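Local coordinates for PKD domain (PDB 6AEM), which binds calcium through a specific site in a polycystic-kidney-disease domain of the Vibrio anguillarum protease Epp, though its wider role is not established, at residues E4-V9 with H28-E33; L19-F24 with P52-T57; L34-W39 with T67-K72. All coordinates share one frame; numbering follows the deposited sequence.

Interaction 1: residues E4-V9 with H28-E33; sequences ENQAPV and HDEDGE. With CA (calcium ion), chain C; ZN (zinc ion), chain D; ZN (zinc ion), chain E.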
loop_
_atom_site.group_PDB
_atom_site.type_symbol
_atom_site.label_atom_id
_atom_site.label_comp_id
_atom_site.label_asym_id
_atom_site.label_seq_id
_atom_site.Cartn_x
_atom_site.Cartn_y
_atom_site.Cartn_z
ATOM N N GLU A 4 -22.976 -5.041 -12.107
ATOM C CA GLU A 4 -21.791 -5.539 -12.759
ATOM C C GLU A 4 -20.651 -4.584 -12.467
ATOM O O GLU A 4 -19.764 -4.382 -13.293
ATOM C CB GLU A 4 -22.021 -5.610 -14.246
ATOM C CG GLU A 4 -22.708 -4.374 -14.770
ATOM C CD GLU A 4 -22.596 -4.286 -16.272
ATOM O OE1 GLU A 4 -22.538 -5.362 -16.915
ATOM O OE2 GLU A 4 -22.537 -3.154 -16.804
ATOM N N ASN A 5 -20.666 -4.006 -11.275
ATOM C CA ASN A 5 -19.499 -3.273 -10.806
ATOM C C ASN A 5 -18.238 -4.124 -10.895
ATOM O O ASN A 5 -18.234 -5.303 -10.536
ATOM C CB ASN A 5 -19.702 -2.868 -9.359
ATOM C CG ASN A 5 -18.520 -2.121 -8.809
ATOM O OD1 ASN A 5 -17.926 -1.267 -9.488
ATOM N ND2 ASN A 5 -18.129 -2.467 -7.585
ATOM N N GLN A 6 -17.153 -3.512 -11.361
ATOM C CA GLN A 6 -15.829 -4.121 -11.273
ATOM C C GLN A 6 -15.180 -3.719 -9.952
ATOM O O GLN A 6 -15.166 -2.534 -9.609
ATOM C CB GLN A 6 -14.966 -3.678 -12.457
ATOM C CG GLN A 6 -15.549 -4.039 -13.826
ATOM C CD GLN A 6 -14.678 -3.548 -14.986
ATOM O OE1 GLN A 6 -13.453 -3.755 -15.009
ATOM N NE2 GLN A 6 -15.308 -2.871 -15.937
ATOM N N ALA A 7 -14.690 -4.706 -9.187
ATOM C CA ALA A 7 -13.973 -4.397 -7.957
ATOM C C ALA A 7 -12.692 -3.633 -8.313
ATOM O O ALA A 7 -12.109 -3.826 -9.389
ATOM C CB ALA A 7 -13.615 -5.677 -7.209
ATOM N N PRO A 8 -12.254 -2.729 -7.453
ATOM C CA PRO A 8 -11.086 -1.906 -7.771
ATOM C C PRO A 8 -9.821 -2.742 -7.835
ATOM O O PRO A 8 -9.721 -3.855 -7.311
ATOM C CB PRO A 8 -11.062 -0.902 -6.600
ATOM C CG PRO A 8 -11.684 -1.662 -5.460
ATOM C CD PRO A 8 -12.779 -2.477 -6.100
ATOM N N VAL A 9 -8.831 -2.151 -8.482
ATOM C CA VAL A 9 -7.502 -2.746 -8.650
ATOM C C VAL A 9 -6.556 -2.111 -7.637
ATOM O O VAL A 9 -6.348 -0.901 -7.655
ATOM C CB VAL A 9 -6.961 -2.519 -10.069
ATOM C CG1 VAL A 9 -5.565 -3.107 -10.203
ATOM C CG2 VAL A 9 -7.891 -3.106 -11.114
ATOM N N HIS A 28 -6.503 1.801 -8.912
ATOM C CA HIS A 28 -7.498 2.518 -9.703
ATOM C C HIS A 28 -8.738 1.653 -9.798
ATOM O O HIS A 28 -8.698 0.455 -9.537
ATOM C CB HIS A 28 -6.955 2.860 -11.118
ATOM C CG HIS A 28 -6.585 1.656 -11.916
ATOM N ND1 HIS A 28 -5.449 0.915 -11.675
ATOM C CD2 HIS A 28 -7.228 1.034 -12.930
ATOM C CE1 HIS A 28 -5.412 -0.105 -12.510
ATOM N NE2 HIS A 28 -6.475 -0.053 -13.289
ATOM N N ASP A 29 -9.835 2.282 -10.204
ATOM C CA ASP A 29 -11.095 1.586 -10.458
ATOM C C ASP A 29 -11.438 1.767 -11.937
ATOM O O ASP A 29 -11.565 2.898 -12.413
ATOM C CB ASP A 29 -12.193 2.150 -9.550
ATOM C CG ASP A 29 -13.448 1.294 -9.511
ATOM O OD1 ASP A 29 -13.328 0.067 -9.607
ATOM O OD2 ASP A 29 -14.550 1.848 -9.334
ATOM N N GLU A 30 -11.615 0.649 -12.654
ATOM C CA GLU A 30 -11.816 0.699 -14.105
ATOM C C GLU A 30 -13.123 1.373 -14.485
ATOM O O GLU A 30 -13.223 1.931 -15.590
ATOM C CB GLU A 30 -11.874 -0.712 -14.720
ATOM C CG GLU A 30 -10.734 -1.694 -14.440
ATOM C CD GLU A 30 -9.396 -1.240 -15.017
ATOM O OE1 GLU A 30 -9.298 -0.060 -15.354
ATOM O OE2 GLU A 30 -8.471 -2.078 -15.169
ATOM N N ASP A 31 -14.139 1.280 -13.620
ATOM C CA ASP A 31 -15.492 1.732 -13.917
ATOM C C ASP A 31 -16.002 2.737 -12.888
ATOM O O ASP A 31 -17.214 2.889 -12.743
ATOM C CB ASP A 31 -16.467 0.547 -14.016
ATOM C CG ASP A 31 -16.615 -0.230 -12.722
ATOM O OD1 ASP A 31 -15.823 -0.020 -11.785
ATOM O OD2 ASP A 31 -17.522 -1.091 -12.680
ATOM N N GLY A 32 -15.139 3.278 -12.052
ATOM C CA GLY A 32 -15.586 4.227 -11.048
ATOM C C GLY A 32 -14.431 4.998 -10.459
ATOM O O GLY A 32 -13.483 5.358 -11.169
ATOM N N GLU A 33 -14.455 5.181 -9.144
ATOM C CA GLU A 33 -13.413 5.931 -8.459
ATOM C C GLU A 33 -13.056 5.233 -7.155
ATOM O O GLU A 33 -13.876 4.520 -6.575
ATOM C CB GLU A 33 -13.885 7.360 -8.108
ATOM C CG GLU A 33 -14.319 8.201 -9.335
ATOM C CD GLU A 33 -13.184 8.570 -10.292
ATOM O OE1 GLU A 33 -12.009 8.446 -9.921
ATOM O OE2 GLU A 33 -13.466 9.040 -11.422
HETATM CA CA CA C . -15.781 -0.264 -9.444
HETATM ZN ZN ZN D . -6.744 -1.036 -15.085
HETATM ZN ZN ZN E . -11.639 10.092 -12.082
HETATM O O HOH W 1 -18.906 -1.771 -14.650
HETATM O O HOH W 2 -12.075 -1.786 -11.333
HETATM O O HOH W 3 -10.119 9.445 -11.239
HETATM O O HOH W 4 -17.417 1.455 -9.188
HETATM O O HOH W 5 -10.529 8.629 -13.283
#

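Interaction 2: residues L19-F24 with P52-T57; sequences LSVSAF and PSWSYT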
loop_
_atom_site.group_PDB
_atom_site.type_symbol
_atom_site.label_atom_id
_atom_site.label_comp_id
_atom_site.label_asym_id
_atom_site.label_seq_id
_atom_site.Cartn_x
_atom_site.Cartn_y
_atom_site.Cartn_z
ATOM N N LEU A 19 16.406 2.306 5.511
ATOM C CA LEU A 19 15.201 1.919 6.222
ATOM C C LEU A 19 13.994 2.761 5.852
ATOM O O LEU A 19 12.913 2.507 6.387
ATOM C CB LEU A 19 15.424 2.025 7.728
ATOM C CG LEU A 19 16.535 1.156 8.322
ATOM C CD1 LEU A 19 16.646 1.383 9.812
ATOM C CD2 LEU A 19 16.332 -0.323 8.051
ATOM N N SER A 20 14.142 3.776 4.991
ATOM C CA SER A 20 13.015 4.616 4.596
ATOM C C SER A 20 12.385 4.057 3.331
ATOM O O SER A 20 13.082 3.578 2.437
ATOM C CB SER A 20 13.450 6.060 4.331
ATOM O OG SER A 20 13.879 6.689 5.527
ATOM N N VAL A 21 11.066 4.157 3.252
ATOM C CA VAL A 21 10.286 3.597 2.151
ATOM C C VAL A 21 9.269 4.632 1.689
ATOM O O VAL A 21 8.723 5.388 2.496
ATOM C CB VAL A 21 9.590 2.275 2.565
ATOM C CG1 VAL A 21 8.917 1.592 1.376
ATOM C CG2 VAL A 21 10.597 1.319 3.199
ATOM N N SER A 22 9.052 4.689 0.381
ATOM C CA SER A 22 7.997 5.499 -0.216
ATOM C C SER A 22 7.174 4.612 -1.138
ATOM O O SER A 22 7.698 3.697 -1.768
ATOM C CB SER A 22 8.590 6.670 -1.050
ATOM O OG SER A 22 9.194 7.665 -0.247
ATOM N N ALA A 23 5.876 4.876 -1.219
ATOM C CA ALA A 23 4.981 4.088 -2.056
ATOM C C ALA A 23 4.593 4.866 -3.304
ATOM O O ALA A 23 4.250 6.055 -3.232
ATOM C CB ALA A 23 3.717 3.716 -1.290
ATOM N N PHE A 24 4.626 4.171 -4.436
ATOM C CA PHE A 24 4.020 4.648 -5.669
ATOM C C PHE A 24 2.741 3.844 -5.789
ATOM O O PHE A 24 2.792 2.624 -5.866
ATOM C CB PHE A 24 4.912 4.399 -6.899
ATOM C CG PHE A 24 6.323 4.913 -6.776
ATOM C CD1 PHE A 24 6.566 6.197 -6.379
ATOM C CD2 PHE A 24 7.411 4.091 -7.094
ATOM C CE1 PHE A 24 7.862 6.665 -6.276
ATOM C CE2 PHE A 24 8.711 4.568 -6.994
ATOM C CZ PHE A 24 8.915 5.835 -6.577
ATOM N N PRO A 52 1.890 7.053 0.991
ATOM C CA PRO A 52 2.623 7.387 2.214
ATOM C C PRO A 52 4.127 7.182 2.062
ATOM O O PRO A 52 4.617 6.426 1.212
ATOM C CB PRO A 52 2.026 6.427 3.259
ATOM C CG PRO A 52 1.552 5.277 2.471
ATOM C CD PRO A 52 1.052 5.854 1.167
ATOM N N SER A 53 4.862 7.885 2.916
ATOM C CA SER A 53 6.279 7.658 3.122
ATOM C C SER A 53 6.421 7.256 4.577
ATOM O O SER A 53 5.707 7.781 5.440
ATOM C CB SER A 53 7.100 8.931 2.848
ATOM O OG SER A 53 7.114 9.249 1.464
ATOM N N TRP A 54 7.295 6.291 4.847
ATOM C CA TRP A 54 7.479 5.823 6.209
ATOM C C TRP A 54 8.902 5.322 6.365
ATOM O O TRP A 54 9.654 5.209 5.399
ATOM C CB TRP A 54 6.435 4.756 6.608
ATOM C CG TRP A 54 6.518 3.401 5.891
ATOM C CD1 TRP A 54 7.053 2.224 6.374
ATOM C CD2 TRP A 54 6.005 3.086 4.586
ATOM N NE1 TRP A 54 6.927 1.241 5.444
ATOM C CE2 TRP A 54 6.283 1.728 4.342
ATOM C CE3 TRP A 54 5.351 3.825 3.601
ATOM C CZ2 TRP A 54 5.942 1.092 3.142
ATOM C CZ3 TRP A 54 4.994 3.190 2.418
ATOM C CH2 TRP A 54 5.290 1.839 2.203
ATOM N N SER A 55 9.254 4.990 7.595
ATOM C CA SER A 55 10.557 4.421 7.880
ATOM C C SER A 55 10.398 3.306 8.894
ATOM O O SER A 55 9.624 3.431 9.842
ATOM C CB SER A 55 11.493 5.469 8.478
ATOM O OG SER A 55 11.052 5.827 9.773
ATOM N N TYR A 56 11.142 2.225 8.682
ATOM C CA TYR A 56 11.262 1.157 9.659
ATOM C C TYR A 56 12.339 1.544 10.666
ATOM O O TYR A 56 13.289 2.272 10.342
ATOM C CB TYR A 56 11.625 -0.175 8.977
ATOM C CG TYR A 56 10.512 -0.676 8.079
ATOM C CD1 TYR A 56 9.368 -1.264 8.615
ATOM C CD2 TYR A 56 10.567 -0.508 6.692
ATOM C CE1 TYR A 56 8.332 -1.695 7.785
ATOM C CE2 TYR A 56 9.532 -0.944 5.856
ATOM C CZ TYR A 56 8.418 -1.555 6.409
ATOM O OH TYR A 56 7.410 -1.940 5.550
ATOM N N THR A 57 12.168 1.092 11.910
ATOM C CA THR A 57 13.172 1.337 12.946
ATOM C C THR A 57 14.248 0.261 12.999
ATOM O O THR A 57 15.259 0.450 13.691
ATOM C CB THR A 57 12.512 1.458 14.326
ATOM O OG1 THR A 57 11.953 0.196 14.706
ATOM C CG2 THR A 57 11.433 2.522 14.324
HETATM O O HOH W 6 9.730 9.788 1.474
#

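Interaction 3: residues L34-W39 with T67-K72; sequences LVSYAW and TVTDDK. With CA (calcium ion), chain C.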
loop_
_atom_site.group_PDB
_atom_site.type_symbol
_atom_site.label_atom_id
_atom_site.label_comp_id
_atom_site.label_asym_id
_atom_site.label_seq_id
_atom_site.Cartn_x
_atom_site.Cartn_y
_atom_site.Cartn_z
ATOM N N LEU A 34 -11.834 5.455 -6.695
ATOM C CA LEU A 34 -11.407 5.024 -5.368
ATOM C C LEU A 34 -11.795 6.066 -4.335
ATOM O O LEU A 34 -11.615 7.266 -4.566
ATOM C CB LEU A 34 -9.893 4.832 -5.316
ATOM C CG LEU A 34 -9.378 3.745 -6.259
ATOM C CD1 LEU A 34 -7.867 3.543 -6.054
ATOM C CD2 LEU A 34 -10.128 2.430 -6.126
ATOM N N VAL A 35 -12.248 5.597 -3.169
ATOM C CA VAL A 35 -12.690 6.475 -2.104
ATOM C C VAL A 35 -11.750 6.463 -0.909
ATOM O O VAL A 35 -11.699 7.455 -0.175
ATOM C CB VAL A 35 -14.129 6.166 -1.635
ATOM C CG1 VAL A 35 -15.064 6.201 -2.813
ATOM C CG2 VAL A 35 -14.239 4.843 -0.876
ATOM N N SER A 36 -11.011 5.381 -0.686
ATOM C CA SER A 36 -10.169 5.303 0.494
ATOM C C SER A 36 -9.092 4.253 0.275
ATOM O O SER A 36 -9.211 3.373 -0.580
ATOM C CB SER A 36 -11.005 4.973 1.719
ATOM O OG SER A 36 -11.535 3.689 1.571
ATOM N N TYR A 37 -8.083 4.345 1.131
ATOM C CA TYR A 37 -6.855 3.556 1.104
ATOM C C TYR A 37 -6.529 3.125 2.519
ATOM O O TYR A 37 -6.658 3.926 3.443
ATOM C CB TYR A 37 -5.691 4.433 0.632
ATOM C CG TYR A 37 -5.966 5.082 -0.705
ATOM C CD1 TYR A 37 -5.666 4.427 -1.881
ATOM C CD2 TYR A 37 -6.523 6.358 -0.793
ATOM C CE1 TYR A 37 -5.939 4.982 -3.103
ATOM C CE2 TYR A 37 -6.792 6.929 -2.032
ATOM C CZ TYR A 37 -6.496 6.238 -3.186
ATOM O OH TYR A 37 -6.756 6.794 -4.425
ATOM N N ALA A 38 -6.094 1.868 2.681
ATOM C CA ALA A 38 -5.732 1.346 3.994
ATOM C C ALA A 38 -4.430 0.565 3.851
ATOM O O ALA A 38 -4.413 -0.529 3.275
ATOM C CB ALA A 38 -6.832 0.468 4.580
ATOM N N TRP A 39 -3.351 1.116 4.408
ATOM C CA TRP A 39 -2.038 0.499 4.364
ATOM C C TRP A 39 -1.671 -0.122 5.706
ATOM O O TRP A 39 -1.917 0.456 6.770
ATOM C CB TRP A 39 -0.949 1.524 4.082
ATOM C CG TRP A 39 -0.950 2.165 2.745
ATOM C CD1 TRP A 39 -1.632 3.295 2.366
ATOM C CD2 TRP A 39 -0.197 1.764 1.595
ATOM N NE1 TRP A 39 -1.340 3.627 1.067
ATOM C CE2 TRP A 39 -0.485 2.678 0.561
ATOM C CE3 TRP A 39 0.670 0.699 1.337
ATOM C CZ2 TRP A 39 0.102 2.571 -0.699
ATOM C CZ3 TRP A 39 1.214 0.569 0.099
ATOM C CH2 TRP A 39 0.945 1.503 -0.912
ATOM N N THR A 67 -5.216 -2.044 0.957
ATOM C CA THR A 67 -6.609 -2.285 0.603
ATOM C C THR A 67 -7.207 -0.992 0.076
ATOM O O THR A 67 -7.029 0.069 0.684
ATOM C CB THR A 67 -7.435 -2.795 1.793
ATOM O OG1 THR A 67 -6.816 -3.980 2.296
ATOM C CG2 THR A 67 -8.887 -3.106 1.391
ATOM N N VAL A 68 -7.874 -1.080 -1.075
ATOM C CA VAL A 68 -8.574 0.074 -1.642
ATOM C C VAL A 68 -10.062 -0.226 -1.747
ATOM O O VAL A 68 -10.454 -1.379 -1.908
ATOM C CB VAL A 68 -7.982 0.544 -2.995
ATOM C CG1 VAL A 68 -6.528 0.909 -2.857
ATOM C CG2 VAL A 68 -8.179 -0.521 -4.084
ATOM N N THR A 69 -10.869 0.828 -1.699
ATOM C CA THR A 69 -12.331 0.745 -1.758
ATOM C C THR A 69 -12.849 1.648 -2.877
ATOM O O THR A 69 -12.398 2.789 -2.994
ATOM C CB THR A 69 -12.952 1.208 -0.403
ATOM O OG1 THR A 69 -12.377 0.440 0.673
ATOM C CG2 THR A 69 -14.458 1.035 -0.364
ATOM N N ASP A 70 -13.828 1.170 -3.652
ATOM C CA ASP A 70 -14.403 1.970 -4.726
ATOM C C ASP A 70 -15.687 2.683 -4.270
ATOM O O ASP A 70 -16.107 2.612 -3.111
ATOM C CB ASP A 70 -14.555 1.190 -6.040
ATOM C CG ASP A 70 -15.741 0.220 -6.063
ATOM O OD1 ASP A 70 -16.593 0.214 -5.123
ATOM O OD2 ASP A 70 -15.793 -0.563 -7.056
ATOM N N ASP A 71 -16.279 3.434 -5.201
ATOM C CA ASP A 71 -17.461 4.276 -4.972
ATOM C C ASP A 71 -18.711 3.481 -4.640
ATOM O O ASP A 71 -19.694 4.075 -4.185
ATOM C CB ASP A 71 -17.723 5.175 -6.194
ATOM C CG ASP A 71 -17.865 4.382 -7.483
ATOM O OD1 ASP A 71 -16.878 3.804 -7.963
ATOM O OD2 ASP A 71 -18.980 4.367 -8.023
ATOM N N LYS A 72 -18.683 2.159 -4.853
ATOM C CA LYS A 72 -19.791 1.273 -4.487
ATOM C C LYS A 72 -19.511 0.458 -3.226
ATOM O O LYS A 72 -20.373 -0.325 -2.784
ATOM C CB LYS A 72 -20.120 0.342 -5.661
ATOM C CG LYS A 72 -20.414 1.059 -6.956
ATOM C CD LYS A 72 -21.680 1.859 -6.880
ATOM C CE LYS A 72 -22.015 2.467 -8.248
ATOM N NZ LYS A 72 -23.020 3.540 -8.101
HETATM CA CA CA C . -15.781 -0.264 -9.444
HETATM O O HOH W 7 -4.594 -3.489 3.799
HETATM O O HOH W 4 -17.417 1.455 -9.188
#

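Interaction 1: residues E4-V9 with H28-E33
The imidazole of H28 has V9 over one face, and E30 OE1 lies at its edge, in the ring plane. V9 CB sits 4.1 Å from the centroid of the H28 ring, a CH-pi contact displaced toward the rim. The two side chains run side by side and point the same way. H28 NE2 and E30 OE2 bind one zinc ion; H28 ND1 is hydrogen-bonded to the backbone O of Y26, which helps fix the ring's rotation. The backbones of V9 and H28 pair as a single antiparallel bridge: V9 N gives a 2.8 Å bond to H28 O, and H28 N returns one to V9 O.

The amide of N5 and the carboxylate of D31 lie almost coplanar, 2° apart. Both turn an oxygen to the calcium ion, N5 OD1 and D31 OD1, each at 2.4 Å. The other oxygen, D31 OD2, accepts from Q6 N at 2.8 Å in a nearly straight bond, met on the syn side but 30° out of the carboxylate plane. This bond ties the two segments beside the metal. Q6 O also binds the calcium. CG of D29 stands anti to the backbone N (chi1 -167°), and its carboxylate meets the ion with both oxygens. A water bridges A7 O, D29 OD1 and E30 N. D70 and a further water complete the coordination. D29 to G32 form a type I beta turn, which brings D29 and D31 to the same ion. The whole is the seven-oxygen calcium site at one end of this PKD domain.

Interaction 2: residues L19-F24 with P52-T57
W54 O takes the shortest backbone bond of this contact, from V21 N at 2.8 Å. The same oxygen also receives a CA-H...O contact from S20. W54 N donates back to V21 O, so the two residues form a hydrogen-bonded pair of an antiparallel ladder. Here strand 20-25 pairs with the edge strand 53-55 in the three-stranded sheet of the beta-sandwich PKD fold. Y56 N to L19 O and A23 N to P52 O continue the bonding beyond the pairs S20 with S55 and S22 with S53.

The V21 and W54 side chains share one face of the sheet. W54 CG lies between its backbone N and carbonyl carbon (chi1 67°), and the indole lies across V21. V21 CG1 sits over the face of the six-membered ring, 3.9 Å from its centroid. A23 CB meets the rim of the same ring at CZ3, near the ring plane. The other branch, V21 CG2, touches the edge of the Y56 ring at CE2, 3.6 Å away. One valine thus packs against two aromatics. F41 stacks on W54, and Y62 stacks on Y56. V84 and V64, from the facing sheet, also touch this group.

W54 NE1 makes a weak hydrogen bond to Y56 OH, whose stronger partner is the backbone O of F41. The serines S20, S22, S53 and S55 occupy the other face. There one water spans S22 OG at 2.8 Å and S53 OG at 2.7 Å.

Interaction 3: residues L34-W39 with T67-K72
V35 N donates to T69 O at 2.8 Å, and both methyl groups of V35 sit beside the strand end. V35 CG2 is 3.8 Å from T69 CG2, while V35 CG1 reaches the backbone of D70 and D71. On the face that carries Y37 and V68, L34 CD2 packs against V68 CG2 at 4.1 Å. The other V68 branch, CG1, meets the Y37 ring at CD1, 3.8 Å away. With V68 CG1 anti to its carbonyl carbon (chi1 -58°), that branch faces Y37 and CG2 faces L34. S36 OG lies 3.5 Å from T69 CB, on the face that also carries A38 and T67.

Backbone bonds hold these side chains in register. T69 N donates to S36 O, and A38 and T67 bond to each other in both directions. Strands 34-40 and 60-70 are the central antiparallel pair of the four-stranded sheet of the PKD beta-sandwich. Between L34 and S36 the register slips by one, a beta bulge with V35 as the extra residue. A water joins A38 O to T67 OG1, which is also hydrogen-bonded to T77 OG1.

Past the bulge, D70 OD2 binds the calcium ion at 2.4 Å. K72 N donates to D70 OD1 from above the carboxylate plane, an Asx turn, and A74 N bonds to the same oxygen. D71 OD1 accepts from E33 N and from a water that is itself bound to the calcium.

Interactions 1 and 3 meet at the calcium ion and share one of its waters, their centres about 10 Å apart. Interaction 1 supplies four of the five protein residues of the site; interaction 3 adds D70 at the end of its strand. N5 ND2 lies 3.1 Å from D70 OD2, a probable hydrogen bond that ties the two contacts beside the metal. Interaction 2 sits on the other side of the chain's centre, its own centre about 27 Å from that of interaction 1. It joins interaction 3 through the sandwich core, where W39 CH2 packs on A23 CB at 3.6 Å and W39 also touches P52.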